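Calcium uptake protein 2, mitochondrial (PDB 6LB7) is an EF-hand protein that binds calcium and probably regulates calcium uptake into mitochondria. Local coordinates at residues R31-L34 with F35-M38; M190-L193 with Q194-G198; K243-C246 with H247-T250. All coordinates share one frame; numbering follows the deposited sequence.

Interaction 1: residues R31-L34 with F35-M38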
ATOM      1  N   ARG B  31      18.326 -19.139 -18.479  1.00 19.54           N
ATOM      2  CA  ARG B  31      17.904 -18.742 -19.819  1.00 19.80           C
ATOM      3  C   ARG B  31      16.383 -18.779 -19.946  1.00 24.47           C
ATOM      4  O   ARG B  31      15.766 -17.810 -20.422  1.00 15.25           O
ATOM      5  CB  ARG B  31      18.556 -19.656 -20.864  1.00 18.46           C
ATOM      6  CG  ARG B  31      18.228 -19.322 -22.336  1.00 18.52           C
ATOM      7  CD  ARG B  31      19.065 -20.196 -23.270  1.00 25.95           C
ATOM      8  NE  ARG B  31      18.949 -19.825 -24.674  1.00 23.87           N
ATOM      9  CZ  ARG B  31      17.928 -20.183 -25.447  1.00 34.35           C
ATOM     10  NH1 ARG B  31      16.950 -20.920 -24.938  1.00 32.25           N
ATOM     11  NH2 ARG B  31      17.883 -19.810 -26.724  1.00 32.97           N
ATOM     12  N   ASP B  32      15.762 -19.896 -19.534  1.00 17.67           N
ATOM     13  CA  ASP B  32      14.303 -20.000 -19.520  1.00 18.58           C
ATOM     14  C   ASP B  32      13.673 -18.836 -18.777  1.00 20.39           C
ATOM     15  O   ASP B  32      12.670 -18.260 -19.221  1.00 16.74           O
ATOM     16  CB  ASP B  32      13.846 -21.290 -18.831  1.00 16.37           C
ATOM     17  CG  ASP B  32      14.190 -22.548 -19.597  1.00 25.85           C
ATOM     18  OD1 ASP B  32      14.449 -22.485 -20.817  1.00 25.11           O
ATOM     19  OD2 ASP B  32      14.161 -23.622 -18.953  1.00 21.30           O
ATOM     20  N   PHE B  33      14.186 -18.558 -17.579  1.00 15.07           N
ATOM     21  CA  PHE B  33      13.614 -17.512 -16.744  1.00 17.49           C
ATOM     22  C   PHE B  33      13.664 -16.165 -17.451  1.00 12.34           C
ATOM     23  O   PHE B  33      12.659 -15.445 -17.516  1.00 15.07           O
ATOM     24  CB  PHE B  33      14.357 -17.435 -15.407  1.00 13.25           C
ATOM     25  CG  PHE B  33      13.982 -16.235 -14.600  1.00 13.33           C
ATOM     26  CD1 PHE B  33      12.732 -16.147 -14.017  1.00 13.57           C
ATOM     27  CD2 PHE B  33      14.863 -15.185 -14.456  1.00 16.30           C
ATOM     28  CE1 PHE B  33      12.381 -15.036 -13.281  1.00 15.84           C
ATOM     29  CE2 PHE B  33      14.509 -14.069 -13.737  1.00 13.83           C
ATOM     30  CZ  PHE B  33      13.274 -13.994 -13.154  1.00 13.05           C
ATOM     31  N   LEU B  34      14.835 -15.806 -17.984  1.00 13.06           N
ATOM     32  CA  LEU B  34      14.971 -14.531 -18.683  1.00 18.44           C
ATOM     33  C   LEU B  34      13.963 -14.411 -19.824  1.00 18.99           C
ATOM     34  O   LEU B  34      13.327 -13.365 -19.983  1.00 16.72           O
ATOM     35  CB  LEU B  34      16.395 -14.374 -19.216  1.00 13.39           C
ATOM     36  CG  LEU B  34      17.470 -14.233 -18.148  1.00 15.88           C
ATOM     37  CD1 LEU B  34      18.843 -14.447 -18.767  1.00 11.73           C
ATOM     38  CD2 LEU B  34      17.370 -12.870 -17.445  1.00 11.59           C
ATOM     39  N   PHE B  35      13.778 -15.486 -20.605  1.00 16.86           N
ATOM     40  CA  PHE B  35      12.826 -15.457 -21.715  1.00 14.95           C
ATOM     41  C   PHE B  35      11.390 -15.303 -21.219  1.00 20.62           C
ATOM     42  O   PHE B  35      10.599 -14.558 -21.809  1.00 16.09           O
ATOM     43  CB  PHE B  35      12.957 -16.721 -22.564  1.00 16.58           C
ATOM     44  CG  PHE B  35      14.201 -16.763 -23.410  1.00 18.33           C
ATOM     45  CD1 PHE B  35      15.082 -15.696 -23.437  1.00 25.43           C
ATOM     46  CD2 PHE B  35      14.469 -17.853 -24.207  1.00 27.42           C
ATOM     47  CE1 PHE B  35      16.217 -15.726 -24.223  1.00 26.32           C
ATOM     48  CE2 PHE B  35      15.599 -17.886 -24.993  1.00 32.72           C
ATOM     49  CZ  PHE B  35      16.475 -16.818 -24.998  1.00 21.79           C
ATOM     50  N   SER B  36      11.026 -16.002 -20.146  1.00 14.80           N
ATOM     51  CA  SER B  36       9.670 -15.878 -19.622  1.00 12.46           C
ATOM     52  C   SER B  36       9.380 -14.463 -19.123  1.00 17.60           C
ATOM     53  O   SER B  36       8.214 -14.050 -19.067  1.00 21.00           O
ATOM     54  CB  SER B  36       9.452 -16.899 -18.503  1.00 18.19           C
ATOM     55  OG  SER B  36       9.941 -16.425 -17.260  1.00 18.47           O
ATOM     56  N   VAL B  37      10.410 -13.702 -18.776  1.00 16.74           N
ATOM     57  CA  VAL B  37      10.190 -12.338 -18.318  1.00 19.96           C
ATOM     58  C   VAL B  37      10.040 -11.384 -19.504  1.00 17.39           C
ATOM     59  O   VAL B  37       9.241 -10.446 -19.469  1.00 21.95           O
ATOM     60  CB  VAL B  37      11.347 -11.934 -17.381  1.00 21.86           C
ATOM     61  CG1 VAL B  37      11.378 -10.440 -17.167  1.00 20.10           C
ATOM     62  CG2 VAL B  37      11.227 -12.681 -16.043  1.00 15.56           C
ATOM     63  N   MET B  38      10.796 -11.608 -20.567  1.00 14.98           N
ATOM     64  CA  MET B  38      10.786 -10.680 -21.685  1.00 24.35           C
ATOM     65  C   MET B  38       9.650 -10.960 -22.654  1.00 22.52           C
ATOM     66  O   MET B  38       9.104 -10.023 -23.239  1.00 21.02           O
ATOM     67  CB  MET B  38      12.122 -10.740 -22.428  1.00 19.08           C
ATOM     68  CG  MET B  38      13.290 -10.187 -21.605  1.00 27.88           C
ATOM     69  SD  MET B  38      14.652  -9.778 -22.693  1.00 30.64           S
ATOM     70  CE  MET B  38      15.049 -11.404 -23.338  1.00 25.69           C
TER
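The carbonyl oxygens of Arg-31 through Leu-34 each accept the backbone N-H four residues ahead, from Phe-35 through Met-38, so residues 31-38 form regular alpha helix; the Phe-35 N to Arg-31 O bond measures 3.1 Å with an N-H...O angle of 164°. Toward the C-terminal end the pattern begins to change, because Val-37 N also makes a weak bond to Leu-34 O. On the outer side of the helix, Arg-31 lies one turn before Phe-35. Its chain is extended as far as NE, with CG anti to the backbone N (chi1 -178°), which brings the guanidinium across the rim of the ring, with Phe-35 CE2 over its face. Arg-31 CZ and NH1 both come to 3.3 Å from Phe-35 CE2. The two planes are 66° apart, which excludes a parallel stack. Further back along the chain, Arg-31 CG sits over the ring face in a CH-pi contact, 4.3 Å from the Phe-35 centroid. A second CH-pi contact, on the buried side, places Val-37 CG2 over the Phe-33 ring, 4.0 Å from its centroid. Helix 84-94 also packs here, Tyr-87 and Leu-90 against Phe-33 and Leu-94 against Val-37. Ser-36 turns OG back onto the helix, where it donates to Phe-33 O at 2.9 Å. Two donors, Ser-36 OG and Val-37 N, grip Phe-33 O, and the buried serine hydroxyl is satisfied within its own helix. Asp-32 OD2 accepts from Ser-19 OG and from Thr-29 N, just before the helix, the latter being the half of a capping box made by the N3 side chain. It follows that apolar groups face the core, while Arg-31 covers one side of a partly exposed ring that also packs on Phe-17 of helix 11-17.

Interaction 2: residues M190-L193 with Q194-G198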
ATOM      1  N   MET B 190      19.000  -6.361 -20.596  1.00  9.54           N
ATOM      2  CA  MET B 190      18.662  -7.330 -21.630  1.00  9.53           C
ATOM      3  C   MET B 190      17.517  -6.828 -22.501  1.00 16.52           C
ATOM      4  O   MET B 190      17.565  -6.938 -23.731  1.00  9.72           O
ATOM      5  CB  MET B 190      18.317  -8.652 -20.975  1.00  9.42           C
ATOM      6  CG  MET B 190      18.124  -9.760 -21.935  1.00 23.36           C
ATOM      7  SD  MET B 190      18.114 -11.303 -21.013  1.00 23.98           S
ATOM      8  CE  MET B 190      18.526 -12.423 -22.336  1.00 16.96           C
ATOM      9  N   GLU B 191      16.475  -6.266 -21.880  1.00 11.47           N
ATOM     10  CA  GLU B 191      15.383  -5.694 -22.661  1.00 13.18           C
ATOM     11  C   GLU B 191      15.856  -4.508 -23.495  1.00 11.78           C
ATOM     12  O   GLU B 191      15.425  -4.336 -24.636  1.00 12.79           O
ATOM     13  CB  GLU B 191      14.230  -5.285 -21.741  1.00 11.88           C
ATOM     14  CG  GLU B 191      13.525  -6.501 -21.142  1.00 11.37           C
ATOM     15  CD  GLU B 191      12.219  -6.159 -20.460  1.00 16.89           C
ATOM     16  OE1 GLU B 191      12.107  -5.055 -19.867  1.00 12.67           O
ATOM     17  OE2 GLU B 191      11.293  -6.997 -20.536  1.00 19.67           O
ATOM     18  N   PHE B 192      16.749  -3.687 -22.956  1.00 11.19           N
ATOM     19  CA  PHE B 192      17.263  -2.574 -23.746  1.00 14.53           C
ATOM     20  C   PHE B 192      17.843  -3.058 -25.070  1.00 17.41           C
ATOM     21  O   PHE B 192      17.497  -2.545 -26.131  1.00 11.51           O
ATOM     22  CB  PHE B 192      18.332  -1.814 -22.978  1.00 11.29           C
ATOM     23  CG  PHE B 192      18.878  -0.630 -23.737  1.00 12.49           C
ATOM     24  CD1 PHE B 192      20.023  -0.751 -24.517  1.00 11.62           C
ATOM     25  CD2 PHE B 192      18.227   0.597 -23.683  1.00 11.77           C
ATOM     26  CE1 PHE B 192      20.518   0.344 -25.220  1.00 21.34           C
ATOM     27  CE2 PHE B 192      18.717   1.688 -24.366  1.00 12.06           C
ATOM     28  CZ  PHE B 192      19.863   1.566 -25.139  1.00 14.85           C
ATOM     29  N   LEU B 193      18.745  -4.045 -25.027  1.00 12.08           N
ATOM     30  CA  LEU B 193      19.354  -4.504 -26.273  1.00 13.05           C
ATOM     31  C   LEU B 193      18.374  -5.283 -27.135  1.00 12.20           C
ATOM     32  O   LEU B 193      18.466  -5.238 -28.369  1.00 12.38           O
ATOM     33  CB  LEU B 193      20.584  -5.341 -25.978  1.00 17.51           C
ATOM     34  CG  LEU B 193      21.741  -4.390 -25.660  1.00 32.09           C
ATOM     35  CD1 LEU B 193      22.869  -5.144 -24.973  1.00 32.55           C
ATOM     36  CD2 LEU B 193      22.214  -3.675 -26.941  1.00 28.96           C
ATOM     37  N   GLN B 194      17.434  -5.995 -26.510  1.00 12.18           N
ATOM     38  CA  GLN B 194      16.404  -6.684 -27.278  1.00 15.04           C
ATOM     39  C   GLN B 194      15.606  -5.696 -28.128  1.00 12.47           C
ATOM     40  O   GLN B 194      15.404  -5.901 -29.329  1.00 14.49           O
ATOM     41  CB  GLN B 194      15.488  -7.462 -26.311  1.00 12.06           C
ATOM     42  CG  GLN B 194      14.411  -8.282 -26.940  1.00 13.60           C
ATOM     43  CD  GLN B 194      14.929  -9.321 -27.879  1.00 30.38           C
ATOM     44  OE1 GLN B 194      15.934  -9.813 -27.737  1.00 34.80           O
ATOM     45  NE2 GLN B 194      14.240  -9.636 -28.850  1.00 20.03           N
ATOM     46  N   PHE B 195      15.180  -4.578 -27.547  1.00 11.41           N
ATOM     47  CA  PHE B 195      14.351  -3.672 -28.322  1.00 11.66           C
ATOM     48  C   PHE B 195      15.168  -2.656 -29.099  1.00 11.91           C
ATOM     49  O   PHE B 195      14.688  -2.152 -30.121  1.00 12.18           O
ATOM     50  CB  PHE B 195      13.320  -2.989 -27.400  1.00 11.62           C
ATOM     51  CG  PHE B 195      12.234  -3.931 -26.960  1.00 12.07           C
ATOM     52  CD1 PHE B 195      11.083  -4.088 -27.716  1.00 11.60           C
ATOM     53  CD2 PHE B 195      12.406  -4.721 -25.843  1.00 12.52           C
ATOM     54  CE1 PHE B 195      10.113  -5.007 -27.338  1.00 17.83           C
ATOM     55  CE2 PHE B 195      11.430  -5.630 -25.456  1.00 15.60           C
ATOM     56  CZ  PHE B 195      10.283  -5.767 -26.194  1.00 11.20           C
ATOM     57  N   SER B 196      16.408  -2.374 -28.688  1.00 11.47           N
ATOM     58  CA  SER B 196      17.232  -1.566 -29.584  1.00 15.37           C
ATOM     59  C   SER B 196      17.793  -2.376 -30.748  1.00 13.21           C
ATOM     60  O   SER B 196      18.415  -1.782 -31.636  1.00 12.03           O
ATOM     61  CB  SER B 196      18.382  -0.900 -28.829  1.00 13.20           C
ATOM     62  OG  SER B 196      19.466  -1.800 -28.697  1.00 13.06           O
ATOM     63  N   LYS B 197      17.568  -3.697 -30.761  1.00 11.46           N
ATOM     64  CA  LYS B 197      18.060  -4.603 -31.826  1.00 11.53           C
ATOM     65  C   LYS B 197      19.573  -4.628 -31.897  1.00 15.07           C
ATOM     66  O   LYS B 197      20.150  -4.794 -32.980  1.00 12.45           O
ATOM     67  CB  LYS B 197      17.493  -4.256 -33.205  1.00 19.01           C
ATOM     68  CG  LYS B 197      16.113  -4.729 -33.445  1.00 27.74           C
ATOM     69  CD  LYS B 197      15.141  -4.013 -32.639  1.00 46.39           C
ATOM     70  CE  LYS B 197      13.968  -3.845 -33.212  1.00 59.78           C
ATOM     71  NZ  LYS B 197      13.075  -3.161 -32.410  1.00 62.29           N
ATOM     72  N   GLY B 198      20.249  -4.382 -30.775  1.00 16.15           N
ATOM     73  CA  GLY B 198      21.689  -4.399 -30.747  1.00 12.27           C
ATOM     74  C   GLY B 198      22.365  -3.050 -30.896  1.00 18.17           C
ATOM     75  O   GLY B 198      23.573  -2.957 -30.643  1.00 15.10           O
TER
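Leu-193 holds CG beside its backbone N and opposite the carbonyl carbon (chi1 -79°), which, with CD1 anti to CA, puts CD2 near Ser-196 and Gly-198, while a positive phi of 62° at Lys-197 turns the chain back so that Gly-198 can meet it. The methyl carbon Leu-193 CD2 then lies 3.9 Å from Gly-198 CA and 3.8 Å from Ser-196 OG. The same reversal directs Gly-198 N to Leu-193 O, a 3.1 Å bond lying in the carbonyl plane. This six-to-one bond, the left-handed Lys-197 and a weak bond from Lys-197 N to Gln-194 O together make a Schellman motif, which terminates helix 173-196; with glycine at C'' the usual side-chain contact to C3 is absent, and Leu-193 CD2 lies against Gly-198 CA instead. At the backbone angles of Gly-198 a beta carbon would be jammed against the carbonyl oxygen of Lys-197. Before the turn the helix is regular, Ser-196 N bonding to Phe-192 O at 2.8 Å. Phe-195 presents its edge to the backbone, with CD2 3.3 Å from Glu-191 O and the oxygen in the ring plane. Its ring also packs edge-to-face with both Phe-213 and Trp-210. Lys-197 folds back at its second torsion, and NZ donates to Phe-195 O at 3.0 Å while forming a salt bridge with Glu-209. Ser-196 OG is bonded to Leu-199 O beyond the turn, and it also receives a weak bond from Gly-198 N. The buried carboxylate of Glu-191 forms salt bridges to Arg-318 and Arg-321 and accepts from Trp-210 NE1. Carbonyls near the end of a helix carry partial negative charge, so the lysine ammonium at Phe-195 O is likely to be stabilised there; the chemistry implies a helix end closed by backbone bonds and a folded-back cation.

Interaction 3: residues K243-C246 with H247-T250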
ATOM      1  N   LYS B 243      16.983   2.971 -18.076  1.00 12.20           N
ATOM      2  CA  LYS B 243      16.959   2.448 -16.710  1.00 12.04           C
ATOM      3  C   LYS B 243      16.157   3.355 -15.783  1.00 15.90           C
ATOM      4  O   LYS B 243      15.421   2.866 -14.916  1.00 12.24           O
ATOM      5  CB  LYS B 243      18.388   2.275 -16.164  1.00 15.44           C
ATOM      6  CG  LYS B 243      19.159   1.120 -16.770  1.00 18.89           C
ATOM      7  CD  LYS B 243      20.621   1.073 -16.264  1.00 17.92           C
ATOM      8  CE  LYS B 243      21.300  -0.177 -16.773  1.00 24.57           C
ATOM      9  NZ  LYS B 243      22.702  -0.340 -16.315  1.00 26.78           N
ATOM     10  N   SER B 244      16.277   4.674 -15.953  1.00 12.89           N
ATOM     11  CA  SER B 244      15.531   5.602 -15.099  1.00 17.60           C
ATOM     12  C   SER B 244      14.033   5.437 -15.284  1.00 14.27           C
ATOM     13  O   SER B 244      13.279   5.481 -14.309  1.00 15.52           O
ATOM     14  CB  SER B 244      15.917   7.055 -15.386  1.00 16.48           C
ATOM     15  OG  SER B 244      17.295   7.219 -15.150  1.00 30.94           O
ATOM     16  N   PHE B 245      13.580   5.276 -16.532  1.00 13.71           N
ATOM     17  CA  PHE B 245      12.162   5.025 -16.747  1.00 13.06           C
ATOM     18  C   PHE B 245      11.733   3.722 -16.106  1.00 16.49           C
ATOM     19  O   PHE B 245      10.653   3.651 -15.506  1.00 15.61           O
ATOM     20  CB  PHE B 245      11.802   4.992 -18.227  1.00 13.12           C
ATOM     21  CG  PHE B 245      10.321   4.946 -18.460  1.00 13.97           C
ATOM     22  CD1 PHE B 245       9.579   6.124 -18.475  1.00 14.84           C
ATOM     23  CD2 PHE B 245       9.660   3.723 -18.614  1.00 14.75           C
ATOM     24  CE1 PHE B 245       8.208   6.092 -18.670  1.00 13.86           C
ATOM     25  CE2 PHE B 245       8.281   3.672 -18.806  1.00 12.81           C
ATOM     26  CZ  PHE B 245       7.551   4.874 -18.830  1.00 13.10           C
ATOM     27  N   CYS B 246      12.541   2.666 -16.252  1.00 12.94           N
ATOM     28  CA  CYS B 246      12.156   1.393 -15.654  1.00 17.03           C
ATOM     29  C   CYS B 246      12.053   1.505 -14.141  1.00 10.77           C
ATOM     30  O   CYS B 246      11.166   0.900 -13.530  1.00 12.35           O
ATOM     31  CB  CYS B 246      13.130   0.277 -16.058  1.00 10.61           C
ATOM     32  SG  CYS B 246      13.083  -0.123 -17.819  1.00 15.74           S
ATOM     33  N   HIS B 247      12.968   2.238 -13.509  1.00 15.45           N
ATOM     34  CA  HIS B 247      12.851   2.456 -12.065  1.00 17.10           C
ATOM     35  C   HIS B 247      11.565   3.204 -11.721  1.00 20.59           C
ATOM     36  O   HIS B 247      10.916   2.905 -10.708  1.00 15.37           O
ATOM     37  CB  HIS B 247      14.063   3.236 -11.549  1.00 21.68           C
ATOM     38  CG  HIS B 247      15.326   2.441 -11.547  1.00 28.23           C
ATOM     39  ND1 HIS B 247      16.554   2.987 -11.856  1.00 33.26           N
ATOM     40  CD2 HIS B 247      15.553   1.135 -11.268  1.00 27.20           C
ATOM     41  CE1 HIS B 247      17.482   2.050 -11.766  1.00 27.75           C
ATOM     42  NE2 HIS B 247      16.899   0.917 -11.420  1.00 26.94           N
ATOM     43  N   PHE B 248      11.182   4.184 -12.554  1.00 14.83           N
ATOM     44  CA  PHE B 248       9.926   4.900 -12.335  1.00 13.40           C
ATOM     45  C   PHE B 248       8.710   3.970 -12.400  1.00 20.78           C
ATOM     46  O   PHE B 248       7.726   4.181 -11.675  1.00 17.45           O
ATOM     47  CB  PHE B 248       9.806   6.053 -13.347  1.00 13.72           C
ATOM     48  CG  PHE B 248       8.377   6.434 -13.686  1.00 18.03           C
ATOM     49  CD1 PHE B 248       7.672   7.310 -12.877  1.00 14.99           C
ATOM     50  CD2 PHE B 248       7.755   5.930 -14.829  1.00 16.34           C
ATOM     51  CE1 PHE B 248       6.348   7.665 -13.182  1.00 20.18           C
ATOM     52  CE2 PHE B 248       6.443   6.287 -15.145  1.00 19.38           C
ATOM     53  CZ  PHE B 248       5.742   7.165 -14.311  1.00 20.30           C
ATOM     54  N   THR B 249       8.747   2.932 -13.234  1.00 14.90           N
ATOM     55  CA  THR B 249       7.594   2.036 -13.289  1.00 14.22           C
ATOM     56  C   THR B 249       7.385   1.262 -11.981  1.00 17.77           C
ATOM     57  O   THR B 249       6.295   0.734 -11.768  1.00 24.37           O
ATOM     58  CB  THR B 249       7.716   1.036 -14.447  1.00 14.85           C
ATOM     59  OG1 THR B 249       8.782   0.111 -14.172  1.00 16.60           O
ATOM     60  CG2 THR B 249       7.977   1.769 -15.777  1.00 14.65           C
ATOM     61  N   THR B 250       8.386   1.180 -11.099  1.00 16.49           N
ATOM     62  CA  THR B 250       8.174   0.486  -9.829  1.00 16.93           C
ATOM     63  C   THR B 250       7.569   1.393  -8.763  1.00 24.33           C
ATOM     64  O   THR B 250       7.261   0.913  -7.667  1.00 23.67           O
ATOM     65  CB  THR B 250       9.476  -0.146  -9.295  1.00 19.24           C
ATOM     66  OG1 THR B 250      10.437   0.868  -8.994  1.00 18.98           O
ATOM     67  CG2 THR B 250      10.085  -1.122 -10.315  1.00 22.91           C
TER
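Phe-245 and Phe-248 lie side by side on the last turns of helix 239-249, which with helix 220-230 and the loop between them is consistent with an EF-hand-like helix-loop-helix. Both rings stand with CG roughly opposite the backbone N, but Phe-248 departs further from the staggered value, at chi1 152°. That rotation brings its CD2 over one face of the Phe-245 ring, near the rim, with Phe-248 CD2 3.9 Å from Phe-245 CE1. The planes are inclined at 52°, between a stack and a T-shape. Phe-248 also brings an edge to the backbone, Phe-245 O lying in its ring plane. Thr-249 takes a different first torsion, chi1 69°, which divides its two branches. Its methyl CG2 approaches obliquely, 3.6 Å from Phe-245 CE2, on the same side of the ring as Phe-248 but near CD2 and CE2, where Phe-248 is near CD1 and CE1. Its hydroxyl OG1 donates to Cys-246 O at 2.6 Å, a short bond that satisfies the buried hydroxyl within the helix. Around this group Phe-207 meets Phe-245 edge-to-face and Phe-255 does so with Phe-248, while Phe-311 and Leu-315 of helix 308-320 pack against Phe-245. Were Phe-245 replaced by an alanine, the Phe-248 rim and the Thr-249 methyl would probably lose their shared partner, opening a gap facing Phe-207 and Phe-311. On the more exposed side, His-247 lays a face of its imidazole over Lys-243 O, which sits 3.1 Å above the ring plane. Although His-247 ND1 is 3.3 Å from that oxygen, the angle is too poor for a hydrogen bond; it is His-247 N that bonds to Lys-243 O. At the C-terminal end Thr-250 OG1 donates to His-247 O at 2.7 Å, in the carbonyl plane and on a lone pair.

Along the chain the three contacts follow one another in series; each is local to one helix, so none closes a long loop and none nests in or crosses another. Interaction 1 lies on helix 30-38, interaction 2 at the C-terminal end of helix 173-196, and interaction 3 at that of helix 239-249. The first two touch despite their separation in sequence: Met-38 SD meets Met-190 CG at 3.6 Å, and Arg-321 bonds both Val-37 O and Glu-191. Interactions 2 and 3 come no nearer than about 5 Å between nearest atoms, but Lys-243 reaches Glu-189 in a salt bridge. Helix 173-196 thus joins the helices carrying the other two.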